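Local coordinates for protein fructose transport system repressor FruR (Pseudomonas putida, PDB 3O74) that probably binds specific DNA sequences to repress or activate transcription, responding to fructose 1-phosphate as its preferred effector, at residues D45-L50 with S66-E71; R121-I126 with P181-T186; A18-Q23 with M230-G235. All blocks are in the same frame, centred on the assembly; numbering follows the deposited sequence.

Contact 1: residues D45-L50 with S66-E71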
ATOM      1  N   ASP B  45      12.544   8.364 -16.416  1.00 38.18           N
ATOM      2  CA  ASP B  45      13.879   8.804 -16.019  1.00 42.07           C
ATOM      3  C   ASP B  45      14.256   8.299 -14.630  1.00 35.27           C
ATOM      4  O   ASP B  45      15.422   8.015 -14.363  1.00 34.61           O
ATOM      5  CB  ASP B  45      14.013  10.325 -16.069  1.00 50.53           C
ATOM      6  CG  ASP B  45      15.429  10.787 -15.776  1.00 61.75           C
ATOM      7  OD1 ASP B  45      15.638  11.482 -14.759  1.00 64.64           O
ATOM      8  OD2 ASP B  45      16.340  10.438 -16.557  1.00 64.57           O
ATOM      9  N   SER B  46      13.269   8.205 -13.747  1.00 30.36           N
ATOM     10  CA  SER B  46      13.496   7.645 -12.423  1.00 36.21           C
ATOM     11  C   SER B  46      13.843   6.164 -12.536  1.00 36.97           C
ATOM     12  O   SER B  46      14.719   5.665 -11.834  1.00 34.64           O
ATOM     13  CB  SER B  46      12.266   7.833 -11.538  1.00 38.83           C
ATOM     14  OG  SER B  46      11.998   9.206 -11.321  1.00 44.14           O
ATOM     15  N   GLU B  47      13.158   5.462 -13.431  1.00 28.25           N
ATOM     16  CA  GLU B  47      13.418   4.039 -13.596  1.00 25.56           C
ATOM     17  C   GLU B  47      14.831   3.797 -14.104  1.00 26.42           C
ATOM     18  O   GLU B  47      15.510   2.879 -13.652  1.00 30.41           O
ATOM     19  CB  GLU B  47      12.410   3.385 -14.534  1.00 29.85           C
ATOM     20  CG  GLU B  47      12.702   1.913 -14.777  1.00 25.35           C
ATOM     21  CD  GLU B  47      11.557   1.199 -15.459  1.00 30.50           C
ATOM     22  OE1 GLU B  47      10.429   1.731 -15.436  1.00 32.49           O
ATOM     23  OE2 GLU B  47      11.782   0.103 -16.015  1.00 21.22           O
ATOM     24  N   ARG B  48      15.274   4.625 -15.043  1.00 27.97           N
ATOM     25  CA  ARG B  48      16.622   4.490 -15.575  1.00 32.78           C
ATOM     26  C   ARG B  48      17.664   4.752 -14.491  1.00 33.30           C
ATOM     27  O   ARG B  48      18.712   4.106 -14.459  1.00 35.46           O
ATOM     28  CB  ARG B  48      16.829   5.402 -16.786  1.00 41.52           C
ATOM     29  CG  ARG B  48      15.961   5.017 -17.978  1.00 46.40           C
ATOM     30  CD  ARG B  48      16.403   5.712 -19.255  1.00 52.25           C
ATOM     31  NE  ARG B  48      15.456   5.493 -20.346  1.00 56.16           N
ATOM     32  CZ  ARG B  48      14.486   6.343 -20.672  1.00 58.17           C
ATOM     33  NH1 ARG B  48      14.342   7.474 -19.993  1.00 55.95           N
ATOM     34  NH2 ARG B  48      13.666   6.069 -21.677  1.00 58.77           N
ATOM     35  N   GLN B  49      17.366   5.687 -13.594  1.00 32.89           N
ATOM     36  CA  GLN B  49      18.222   5.923 -12.435  1.00 39.06           C
ATOM     37  C   GLN B  49      18.299   4.685 -11.539  1.00 34.94           C
ATOM     38  O   GLN B  49      19.355   4.365 -10.999  1.00 34.08           O
ATOM     39  CB  GLN B  49      17.722   7.120 -11.619  1.00 43.29           C
ATOM     40  CG  GLN B  49      17.836   8.460 -12.324  1.00 53.34           C
ATOM     41  CD  GLN B  49      17.782   9.634 -11.359  1.00 64.00           C
ATOM     42  OE1 GLN B  49      16.890   9.724 -10.514  1.00 62.14           O
ATOM     43  NE2 GLN B  49      18.745  10.542 -11.486  1.00 70.81           N
ATOM     44  N   LEU B  50      17.174   3.997 -11.375  1.00 29.95           N
ATOM     45  CA  LEU B  50      17.135   2.806 -10.532  1.00 30.65           C
ATOM     46  C   LEU B  50      17.863   1.636 -11.187  1.00 32.76           C
ATOM     47  O   LEU B  50      18.458   0.804 -10.503  1.00 30.18           O
ATOM     48  CB  LEU B  50      15.691   2.425 -10.192  1.00 24.76           C
ATOM     49  CG  LEU B  50      14.962   3.438  -9.306  1.00 22.22           C
ATOM     50  CD1 LEU B  50      13.544   2.980  -9.017  1.00 22.73           C
ATOM     51  CD2 LEU B  50      15.727   3.644  -8.017  1.00 20.33           C
ATOM     52  N   SER B  66       7.959  -2.289 -15.486  1.00 21.06           N
ATOM     53  CA  SER B  66       8.581  -1.171 -16.180  1.00 23.56           C
ATOM     54  C   SER B  66       7.581  -0.134 -16.686  1.00 30.20           C
ATOM     55  O   SER B  66       6.417  -0.444 -16.936  1.00 26.59           O
ATOM     56  CB  SER B  66       9.419  -1.698 -17.346  1.00 26.55           C
ATOM     57  OG  SER B  66      10.130  -0.654 -17.987  1.00 29.95           O
ATOM     58  N   CYS B  67       8.049   1.100 -16.843  1.00 30.41           N
ATOM     59  CA  CYS B  67       7.242   2.142 -17.462  1.00 33.12           C
ATOM     60  C   CYS B  67       7.915   2.652 -18.733  1.00 38.69           C
ATOM     61  O   CYS B  67       7.476   3.636 -19.323  1.00 43.60           O
ATOM     62  CB  CYS B  67       6.988   3.298 -16.487  1.00 28.18           C
ATOM     63  SG  CYS B  67       8.448   4.271 -16.058  1.00 36.68           S
ATOM     64  N   LEU B  68       8.983   1.975 -19.149  1.00 39.16           N
ATOM     65  CA  LEU B  68       9.760   2.387 -20.319  1.00 42.93           C
ATOM     66  C   LEU B  68       9.084   2.007 -21.640  1.00 47.22           C
ATOM     67  O   LEU B  68       8.248   1.105 -21.677  1.00 49.10           O
ATOM     68  CB  LEU B  68      11.176   1.796 -20.261  1.00 39.68           C
ATOM     69  CG  LEU B  68      12.049   2.134 -19.047  1.00 37.15           C
ATOM     70  CD1 LEU B  68      13.425   1.498 -19.183  1.00 30.94           C
ATOM     71  CD2 LEU B  68      12.175   3.638 -18.869  1.00 38.22           C
ATOM     72  N   PRO B  69       9.438   2.710 -22.728  1.00 54.65           N
ATOM     73  CA  PRO B  69       8.958   2.360 -24.071  1.00 62.12           C
ATOM     74  C   PRO B  69       9.592   1.059 -24.547  1.00 66.85           C
ATOM     75  O   PRO B  69      10.729   0.774 -24.175  1.00 64.82           O
ATOM     76  CB  PRO B  69       9.457   3.521 -24.939  1.00 62.08           C
ATOM     77  CG  PRO B  69       9.792   4.619 -23.985  1.00 60.20           C
ATOM     78  CD  PRO B  69      10.234   3.946 -22.731  1.00 57.87           C
ATOM     79  N   PRO B  70       8.872   0.281 -25.371  1.00 73.24           N
ATOM     80  CA  PRO B  70       9.390  -1.001 -25.862  1.00 74.31           C
ATOM     81  C   PRO B  70      10.610  -0.790 -26.751  1.00 72.99           C
ATOM     82  O   PRO B  70      11.427  -1.696 -26.914  1.00 74.69           O
ATOM     83  CB  PRO B  70       8.227  -1.555 -26.685  1.00 74.15           C
ATOM     84  CG  PRO B  70       7.468  -0.345 -27.118  1.00 74.56           C
ATOM     85  CD  PRO B  70       7.573   0.622 -25.975  1.00 73.37           C
ATOM     86  N   GLU B  71      10.720   0.406 -27.319  1.00 68.93           N
ATOM     87  CA  GLU B  71      11.851   0.763 -28.163  1.00 70.77           C
ATOM     88  C   GLU B  71      13.127   0.859 -27.329  1.00 68.05           C
ATOM     89  O   GLU B  71      14.234   0.690 -27.841  1.00 69.43           O
ATOM     90  CB  GLU B  71      11.582   2.101 -28.852  1.00 77.91           C
ATOM     91  CG  GLU B  71      10.106   2.415 -29.040  1.00 80.10           C
ATOM     92  CD  GLU B  71       9.703   3.719 -28.378  1.00 81.78           C
ATOM     93  OE1 GLU B  71      10.596   4.549 -28.106  1.00 82.43           O
ATOM     94  OE2 GLU B  71       8.495   3.915 -28.130  1.00 81.61           O
TER
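One face of the R48 guanidinium is covered by L68 CD2, 3.8 Å above the plane and offset toward the rim, while P69 CD approaches obliquely, 4.2 Å from R48 NH2. The arginine chain runs extended from CG to NE, and its NE forms a salt bridge with D72. The second flat group, the E47 carboxylate, turns both oxygens toward the loop. E47 OE1 receives C67 N on its syn lone pair at 2.8 Å, with a fairly straight N-H...O angle of 162°. S66 OG donates to E47 OE2 at 2.7 Å, also on the syn side but 22° out of the carboxylate plane; Y75 OH is a further partner of OE2. These partners would favour the ionised form of this buried acid. Chi1 of 177° sets E47 CG anti to the backbone N, and the chain runs extended beyond CG; E47 and L68 meet tip to tip, OE2 lying 3.7 Å from L68 CG. S66 OG also accepts from L68 N at 3.1 Å, closing an ST turn. Helix 44-56 belongs to a beta-alpha-beta crossover, and its start is here pinned to the loop beyond strand 61-64, at the C-terminal ends of the parallel strands in a Rossmann-like LacI-family subdomain.

Contact 2: residues R121-I126 with P181-T186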
ATOM      1  N   ARG B 121     -27.446   1.280 -21.807  1.00 54.33           N
ATOM      2  CA  ARG B 121     -27.622   2.095 -23.002  1.00 57.67           C
ATOM      3  C   ARG B 121     -26.287   2.705 -23.415  1.00 46.51           C
ATOM      4  O   ARG B 121     -26.072   3.044 -24.580  1.00 46.57           O
ATOM      5  CB  ARG B 121     -28.660   3.188 -22.740  1.00 68.31           C
ATOM      6  CG  ARG B 121     -29.469   3.600 -23.956  1.00 79.95           C
ATOM      7  CD  ARG B 121     -28.765   4.666 -24.774  1.00 87.28           C
ATOM      8  NE  ARG B 121     -28.186   4.135 -26.003  1.00 91.31           N
ATOM      9  CZ  ARG B 121     -27.890   4.881 -27.062  1.00 96.21           C
ATOM     10  NH1 ARG B 121     -28.127   6.185 -27.036  1.00100.35           N
ATOM     11  NH2 ARG B 121     -27.364   4.326 -28.147  1.00 94.25           N
ATOM     12  N   SER B 122     -25.387   2.825 -22.446  1.00 42.30           N
ATOM     13  CA  SER B 122     -24.067   3.389 -22.677  1.00 41.09           C
ATOM     14  C   SER B 122     -23.060   2.711 -21.764  1.00 34.99           C
ATOM     15  O   SER B 122     -23.365   2.386 -20.617  1.00 37.03           O
ATOM     16  CB  SER B 122     -24.074   4.895 -22.413  1.00 44.62           C
ATOM     17  OG  SER B 122     -24.440   5.176 -21.072  1.00 44.36           O
ATOM     18  N   ILE B 123     -21.857   2.496 -22.279  1.00 38.43           N
ATOM     19  CA  ILE B 123     -20.796   1.887 -21.492  1.00 36.85           C
ATOM     20  C   ILE B 123     -19.475   2.578 -21.793  1.00 39.11           C
ATOM     21  O   ILE B 123     -19.219   2.977 -22.929  1.00 38.47           O
ATOM     22  CB  ILE B 123     -20.672   0.372 -21.775  1.00 36.86           C
ATOM     23  CG1 ILE B 123     -19.661  -0.269 -20.825  1.00 37.68           C
ATOM     24  CG2 ILE B 123     -20.294   0.117 -23.229  1.00 40.88           C
ATOM     25  CD1 ILE B 123     -19.697  -1.784 -20.824  1.00 38.29           C
ATOM     26  N   ALA B 124     -18.641   2.726 -20.772  1.00 32.60           N
ATOM     27  CA  ALA B 124     -17.378   3.421 -20.950  1.00 34.76           C
ATOM     28  C   ALA B 124     -16.221   2.654 -20.336  1.00 31.19           C
ATOM     29  O   ALA B 124     -16.400   1.853 -19.418  1.00 27.73           O
ATOM     30  CB  ALA B 124     -17.454   4.821 -20.365  1.00 38.17           C
ATOM     31  N   LEU B 125     -15.034   2.906 -20.872  1.00 28.68           N
ATOM     32  CA  LEU B 125     -13.803   2.386 -20.313  1.00 27.87           C
ATOM     33  C   LEU B 125     -12.950   3.563 -19.862  1.00 28.09           C
ATOM     34  O   LEU B 125     -12.721   4.505 -20.622  1.00 28.32           O
ATOM     35  CB  LEU B 125     -13.040   1.577 -21.357  1.00 29.96           C
ATOM     36  CG  LEU B 125     -11.638   1.159 -20.925  1.00 30.76           C
ATOM     37  CD1 LEU B 125     -11.693  -0.101 -20.074  1.00 29.02           C
ATOM     38  CD2 LEU B 125     -10.754   0.952 -22.147  1.00 35.90           C
ATOM     39  N   ILE B 126     -12.499   3.516 -18.617  1.00 22.49           N
ATOM     40  CA  ILE B 126     -11.575   4.515 -18.115  1.00 22.66           C
ATOM     41  C   ILE B 126     -10.253   3.831 -17.792  1.00 24.30           C
ATOM     42  O   ILE B 126     -10.198   2.917 -16.973  1.00 22.63           O
ATOM     43  CB  ILE B 126     -12.133   5.226 -16.877  1.00 22.01           C
ATOM     44  CG1 ILE B 126     -13.174   6.272 -17.291  1.00 23.78           C
ATOM     45  CG2 ILE B 126     -11.010   5.888 -16.077  1.00 23.89           C
ATOM     46  CD1 ILE B 126     -13.826   6.999 -16.119  1.00 30.80           C
ATOM     47  N   PRO B 181     -22.744   7.281 -17.501  1.00 34.95           N
ATOM     48  CA  PRO B 181     -22.992   6.158 -18.407  1.00 36.10           C
ATOM     49  C   PRO B 181     -23.758   5.086 -17.642  1.00 42.27           C
ATOM     50  O   PRO B 181     -23.715   5.090 -16.411  1.00 41.65           O
ATOM     51  CB  PRO B 181     -21.583   5.662 -18.727  1.00 29.37           C
ATOM     52  CG  PRO B 181     -20.798   5.966 -17.481  1.00 31.84           C
ATOM     53  CD  PRO B 181     -21.376   7.259 -16.945  1.00 26.38           C
ATOM     54  N   ASP B 182     -24.451   4.194 -18.341  1.00 38.58           N
ATOM     55  CA  ASP B 182     -25.163   3.121 -17.662  1.00 37.47           C
ATOM     56  C   ASP B 182     -24.191   2.137 -17.019  1.00 34.75           C
ATOM     57  O   ASP B 182     -24.511   1.502 -16.015  1.00 39.54           O
ATOM     58  CB  ASP B 182     -26.093   2.390 -18.625  1.00 41.16           C
ATOM     59  CG  ASP B 182     -27.343   3.186 -18.946  1.00 51.06           C
ATOM     60  OD1 ASP B 182     -27.530   4.274 -18.357  1.00 48.20           O
ATOM     61  OD2 ASP B 182     -28.140   2.718 -19.784  1.00 53.67           O
ATOM     62  N   ALA B 183     -23.000   2.023 -17.598  1.00 31.16           N
ATOM     63  CA  ALA B 183     -22.008   1.065 -17.124  1.00 31.77           C
ATOM     64  C   ALA B 183     -20.594   1.595 -17.320  1.00 30.71           C
ATOM     65  O   ALA B 183     -20.323   2.342 -18.263  1.00 29.67           O
ATOM     66  CB  ALA B 183     -22.173  -0.276 -17.836  1.00 29.11           C
ATOM     67  N   LEU B 184     -19.693   1.198 -16.431  1.00 28.39           N
ATOM     68  CA  LEU B 184     -18.329   1.701 -16.469  1.00 29.89           C
ATOM     69  C   LEU B 184     -17.322   0.660 -16.002  1.00 27.77           C
ATOM     70  O   LEU B 184     -17.513   0.004 -14.977  1.00 33.13           O
ATOM     71  CB  LEU B 184     -18.199   2.954 -15.603  1.00 29.39           C
ATOM     72  CG  LEU B 184     -16.771   3.469 -15.419  1.00 30.53           C
ATOM     73  CD1 LEU B 184     -16.268   4.092 -16.706  1.00 29.48           C
ATOM     74  CD2 LEU B 184     -16.693   4.471 -14.274  1.00 32.44           C
ATOM     75  N   VAL B 185     -16.243   0.523 -16.765  1.00 22.53           N
ATOM     76  CA  VAL B 185     -15.119  -0.311 -16.364  1.00 24.31           C
ATOM     77  C   VAL B 185     -13.886   0.561 -16.176  1.00 25.40           C
ATOM     78  O   VAL B 185     -13.554   1.363 -17.049  1.00 24.61           O
ATOM     79  CB  VAL B 185     -14.807  -1.386 -17.420  1.00 28.64           C
ATOM     80  CG1 VAL B 185     -13.511  -2.117 -17.080  1.00 30.97           C
ATOM     81  CG2 VAL B 185     -15.961  -2.364 -17.539  1.00 33.14           C
ATOM     82  N   THR B 186     -13.222   0.419 -15.030  1.00 20.98           N
ATOM     83  CA  THR B 186     -11.929   1.061 -14.819  1.00 22.12           C
ATOM     84  C   THR B 186     -10.841  -0.005 -14.859  1.00 21.16           C
ATOM     85  O   THR B 186     -11.009  -1.099 -14.316  1.00 23.83           O
ATOM     86  CB  THR B 186     -11.865   1.811 -13.476  1.00 23.06           C
ATOM     87  OG1 THR B 186     -12.218   0.916 -12.416  1.00 26.81           O
ATOM     88  CG2 THR B 186     -12.827   2.986 -13.470  1.00 28.08           C
TER
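V185 O is approached by two neighbouring groups of the other strand: I126 N donates to it at 2.9 Å with an N-H...O angle of 172°, nearly along the C=O axis, and L125 CA makes a CA-H...O contact at 3.4 Å. This is the parallel pairing of strands 122-128 and 183-186, neighbours in the sheet of the C-terminal, Rossmann-like subdomain of a LacI-type sugar-binding fold. The same pattern returns at A124 O, which takes V185 N at 3.0 Å and the weaker CA-H of L184, and at A183 O, which takes A124 N and the CA-H of I123. The segment axes run 14° apart. On the face carrying I123, L125, A183 and V185, helix 104-116 packs against the sheet. On the face of A124, I126, L184 and T186 lie helices 163-177 and 189-201. There L184 CD1 reaches across to the other strand, 3.9 Å from A124 CB and 3.8 Å from I126 CG1. T186 OG1 is hydrogen-bonded to T213 OG1, and R121, at the outer end, forms a salt bridge with E152. Where the strands begin, the backbone bond from A183 N to S122 O is weak, and two side chains join in: D182 OD2 accepts from R121 N at 2.6 Å, and S122 OG accepts from D182 N at 2.9 Å.

Contact 3: residues A18-Q23 with M230-G235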
ATOM      1  N   ALA B  18       2.502  -3.665  -3.523  1.00 29.51           N
ATOM      2  CA  ALA B  18       2.944  -3.871  -2.144  1.00 28.36           C
ATOM      3  C   ALA B  18       2.774  -5.330  -1.723  1.00 25.56           C
ATOM      4  O   ALA B  18       3.665  -5.922  -1.109  1.00 27.85           O
ATOM      5  CB  ALA B  18       2.186  -2.945  -1.195  1.00 24.65           C
ATOM      6  N   ARG B  19       1.625  -5.904  -2.058  1.00 23.16           N
ATOM      7  CA  ARG B  19       1.345  -7.295  -1.741  1.00 28.07           C
ATOM      8  C   ARG B  19       2.333  -8.226  -2.440  1.00 26.92           C
ATOM      9  O   ARG B  19       2.900  -9.132  -1.824  1.00 26.48           O
ATOM     10  CB  ARG B  19      -0.085  -7.655  -2.135  1.00 39.00           C
ATOM     11  CG  ARG B  19      -0.381  -9.138  -2.038  1.00 53.06           C
ATOM     12  CD  ARG B  19      -0.733  -9.560  -0.627  1.00 63.50           C
ATOM     13  NE  ARG B  19      -2.031  -9.033  -0.222  1.00 72.35           N
ATOM     14  CZ  ARG B  19      -3.004  -9.769   0.306  1.00 77.28           C
ATOM     15  NH1 ARG B  19      -2.823 -11.068   0.502  1.00 76.35           N
ATOM     16  NH2 ARG B  19      -4.155  -9.203   0.643  1.00 79.64           N
ATOM     17  N   ILE B  20       2.552  -7.994  -3.729  1.00 25.51           N
ATOM     18  CA  ILE B  20       3.515  -8.784  -4.478  1.00 26.23           C
ATOM     19  C   ILE B  20       4.917  -8.617  -3.896  1.00 25.56           C
ATOM     20  O   ILE B  20       5.628  -9.596  -3.679  1.00 26.53           O
ATOM     21  CB  ILE B  20       3.511  -8.409  -5.974  1.00 24.78           C
ATOM     22  CG1 ILE B  20       2.198  -8.851  -6.629  1.00 27.84           C
ATOM     23  CG2 ILE B  20       4.700  -9.040  -6.681  1.00 22.03           C
ATOM     24  CD1 ILE B  20       2.017  -8.348  -8.056  1.00 29.26           C
ATOM     25  N   ALA B  21       5.306  -7.374  -3.630  1.00 29.27           N
ATOM     26  CA  ALA B  21       6.615  -7.095  -3.044  1.00 29.37           C
ATOM     27  C   ALA B  21       6.789  -7.814  -1.709  1.00 29.35           C
ATOM     28  O   ALA B  21       7.872  -8.304  -1.395  1.00 26.26           O
ATOM     29  CB  ALA B  21       6.816  -5.595  -2.875  1.00 28.55           C
ATOM     30  N   LYS B  22       5.715  -7.879  -0.931  1.00 30.00           N
ATOM     31  CA  LYS B  22       5.754  -8.553   0.363  1.00 34.82           C
ATOM     32  C   LYS B  22       5.877 -10.062   0.191  1.00 32.09           C
ATOM     33  O   LYS B  22       6.642 -10.716   0.899  1.00 33.23           O
ATOM     34  CB  LYS B  22       4.499  -8.223   1.166  1.00 35.61           C
ATOM     35  CG  LYS B  22       4.504  -8.732   2.597  1.00 37.29           C
ATOM     36  CD  LYS B  22       3.202  -8.345   3.281  1.00 44.94           C
ATOM     37  CE  LYS B  22       3.293  -8.434   4.795  1.00 48.56           C
ATOM     38  NZ  LYS B  22       2.069  -7.855   5.422  1.00 50.45           N
ATOM     39  N   GLN B  23       5.121 -10.612  -0.755  1.00 29.99           N
ATOM     40  CA  GLN B  23       5.174 -12.048  -1.040  1.00 29.44           C
ATOM     41  C   GLN B  23       6.529 -12.455  -1.608  1.00 27.63           C
ATOM     42  O   GLN B  23       7.031 -13.545  -1.326  1.00 32.29           O
ATOM     43  CB  GLN B  23       4.065 -12.443  -2.016  1.00 35.40           C
ATOM     44  CG  GLN B  23       2.663 -12.283  -1.471  1.00 45.78           C
ATOM     45  CD  GLN B  23       2.334 -13.305  -0.406  1.00 53.82           C
ATOM     46  OE1 GLN B  23       1.764 -12.971   0.631  1.00 59.71           O
ATOM     47  NE2 GLN B  23       2.696 -14.559  -0.655  1.00 55.60           N
HETATM   48  N   MSE B 230     -11.883  -7.631 -10.539  1.00 33.18           N
HETATM   49  CA  MSE B 230     -10.992  -8.699 -10.979  1.00 28.70           C
HETATM   50  C   MSE B 230      -9.647  -8.559 -10.270  1.00 30.30           C
HETATM   51  O   MSE B 230      -8.826  -7.734 -10.661  1.00 26.66           O
HETATM   52  CB  MSE B 230     -10.780  -8.617 -12.489  1.00 29.34           C
HETATM   53  CG  MSE B 230     -11.927  -9.158 -13.324  1.00 36.64           C
HETATM   54 SE   MSE B 230     -11.945 -11.102 -13.334  0.41 27.35          SE
HETATM   55  CE  MSE B 230     -13.330 -11.369 -14.671  1.00 52.86           C
ATOM     56  N   ALA B 231      -9.424  -9.365  -9.233  1.00 33.21           N
ATOM     57  CA  ALA B 231      -8.218  -9.253  -8.413  1.00 29.88           C
ATOM     58  C   ALA B 231      -7.088 -10.188  -8.861  1.00 28.34           C
ATOM     59  O   ALA B 231      -7.336 -11.298  -9.321  1.00 30.49           O
ATOM     60  CB  ALA B 231      -8.555  -9.491  -6.948  1.00 32.18           C
ATOM     61  N   GLN B 232      -5.848  -9.730  -8.710  1.00 31.25           N
ATOM     62  CA  GLN B 232      -4.679 -10.552  -9.000  1.00 29.72           C
ATOM     63  C   GLN B 232      -4.519 -11.639  -7.953  1.00 30.52           C
ATOM     64  O   GLN B 232      -4.840 -11.433  -6.785  1.00 31.01           O
ATOM     65  CB  GLN B 232      -3.405  -9.704  -8.996  1.00 33.36           C
ATOM     66  CG  GLN B 232      -3.349  -8.584 -10.020  1.00 41.56           C
ATOM     67  CD  GLN B 232      -2.004  -7.869 -10.011  1.00 45.17           C
ATOM     68  OE1 GLN B 232      -0.958  -8.495  -9.836  1.00 49.34           O
ATOM     69  NE2 GLN B 232      -2.029  -6.556 -10.204  1.00 45.89           N
ATOM     70  N   GLN B 233      -4.005 -12.793  -8.368  1.00 26.38           N
ATOM     71  CA  GLN B 233      -3.545 -13.793  -7.416  1.00 29.12           C
ATOM     72  C   GLN B 233      -2.097 -13.454  -7.068  1.00 28.81           C
ATOM     73  O   GLN B 233      -1.162 -14.034  -7.623  1.00 24.34           O
ATOM     74  CB  GLN B 233      -3.661 -15.205  -7.999  1.00 28.34           C
ATOM     75  CG  GLN B 233      -5.081 -15.591  -8.412  1.00 33.88           C
ATOM     76  CD  GLN B 233      -5.225 -17.059  -8.788  1.00 41.07           C
ATOM     77  OE1 GLN B 233      -5.277 -17.932  -7.923  1.00 51.26           O
ATOM     78  NE2 GLN B 233      -5.303 -17.331 -10.085  1.00 33.81           N
ATOM     79  N   HIS B 234      -1.923 -12.501  -6.153  1.00 25.27           N
ATOM     80  CA  HIS B 234      -0.607 -11.946  -5.842  1.00 24.92           C
ATOM     81  C   HIS B 234       0.386 -13.000  -5.369  1.00 26.13           C
ATOM     82  O   HIS B 234       1.570 -12.951  -5.710  1.00 27.78           O
ATOM     83  CB  HIS B 234      -0.721 -10.852  -4.777  1.00 26.57           C
ATOM     84  CG  HIS B 234      -1.802  -9.849  -5.043  1.00 33.13           C
ATOM     85  ND1 HIS B 234      -1.594  -8.710  -5.793  1.00 33.39           N
ATOM     86  CD2 HIS B 234      -3.094  -9.809  -4.647  1.00 30.29           C
ATOM     87  CE1 HIS B 234      -2.716  -8.017  -5.851  1.00 29.80           C
ATOM     88  NE2 HIS B 234      -3.642  -8.659  -5.166  1.00 29.92           N
ATOM     89  N   GLY B 235      -0.096 -13.944  -4.570  1.00 27.36           N
ATOM     90  CA  GLY B 235       0.750 -14.996  -4.046  1.00 29.61           C
ATOM     91  C   GLY B 235       1.350 -15.840  -5.152  1.00 29.45           C
ATOM     92  O   GLY B 235       2.538 -16.157  -5.124  1.00 34.12           O
TER
HETATM   93  O   HOH W   1       3.902 -16.196  -2.850  1.00 38.20           O
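R19 lays its aliphatic chain over the H234 ring. Its CB makes a CH-pi contact 4.2 Å from the ring centroid, 22° off the normal, displaced toward the rim. R19 CG, anti to the backbone N (chi1 171°), sits still closer, 3.4 Å from H234 CG. Beyond CG the chain bends twice, and NE pairs in a salt bridge with E13 of the second subunit, so the charged end serves the dimer while the methylenes cover the histidine. The guanidinium and imidazole planes end up 19° apart. Over the opposite face of the ring lies Q232 CB, 3.6 Å above the plane, which leaves the imidazole sandwiched between aliphatic carbons. I20 comes in at the edge: its CG1 lies in the ring plane, 3.9 Å from H234 ND1. The delta methyl of I20 goes on to meet the amide of Q232, CD1 to OE1 at 3.5 Å, while Q232 NE2 makes a weak hydrogen bond to D89. One turn further along the helix the link is through solvent. A water accepts from Q23 NE2 at 3.0 Å and donates to G235 O at 2.7 Å. Q233, the centre of an inverse gamma turn, occupies the N-cap position of helix 234-250. Through H234 and Q232, the short connection from strand 227-231 into that helix rests against helix 15-30, an arrangement consistent with one of the interdomain crossovers that form the hinge of LacI-family, periplasmic-binding-protein-like repressors.

From the N terminus, helix 15-30 supplies the first half of contact 3, whose partner arrives only after 206 intervening residues. Contact 1 closes within that span, after 15 residues, joining helix 44-56 to the loop beyond strand 61-64. Contact 2 follows in series, bringing strands 122-128 and 183-186 together across 54 residues. Both are thus enclosed by contact 3, and no two loops cross. Contacts 1 and 2 lie on opposite sides of the chain's centre, about 32 Å apart between centres, one in each subdomain. At contact 3 the chain leaves strand 227-231 and, starting helix 234-250, packs on helix 15-30, consistent with a crossover between the subdomains. Contacts 1 and 3 also touch the second subunit.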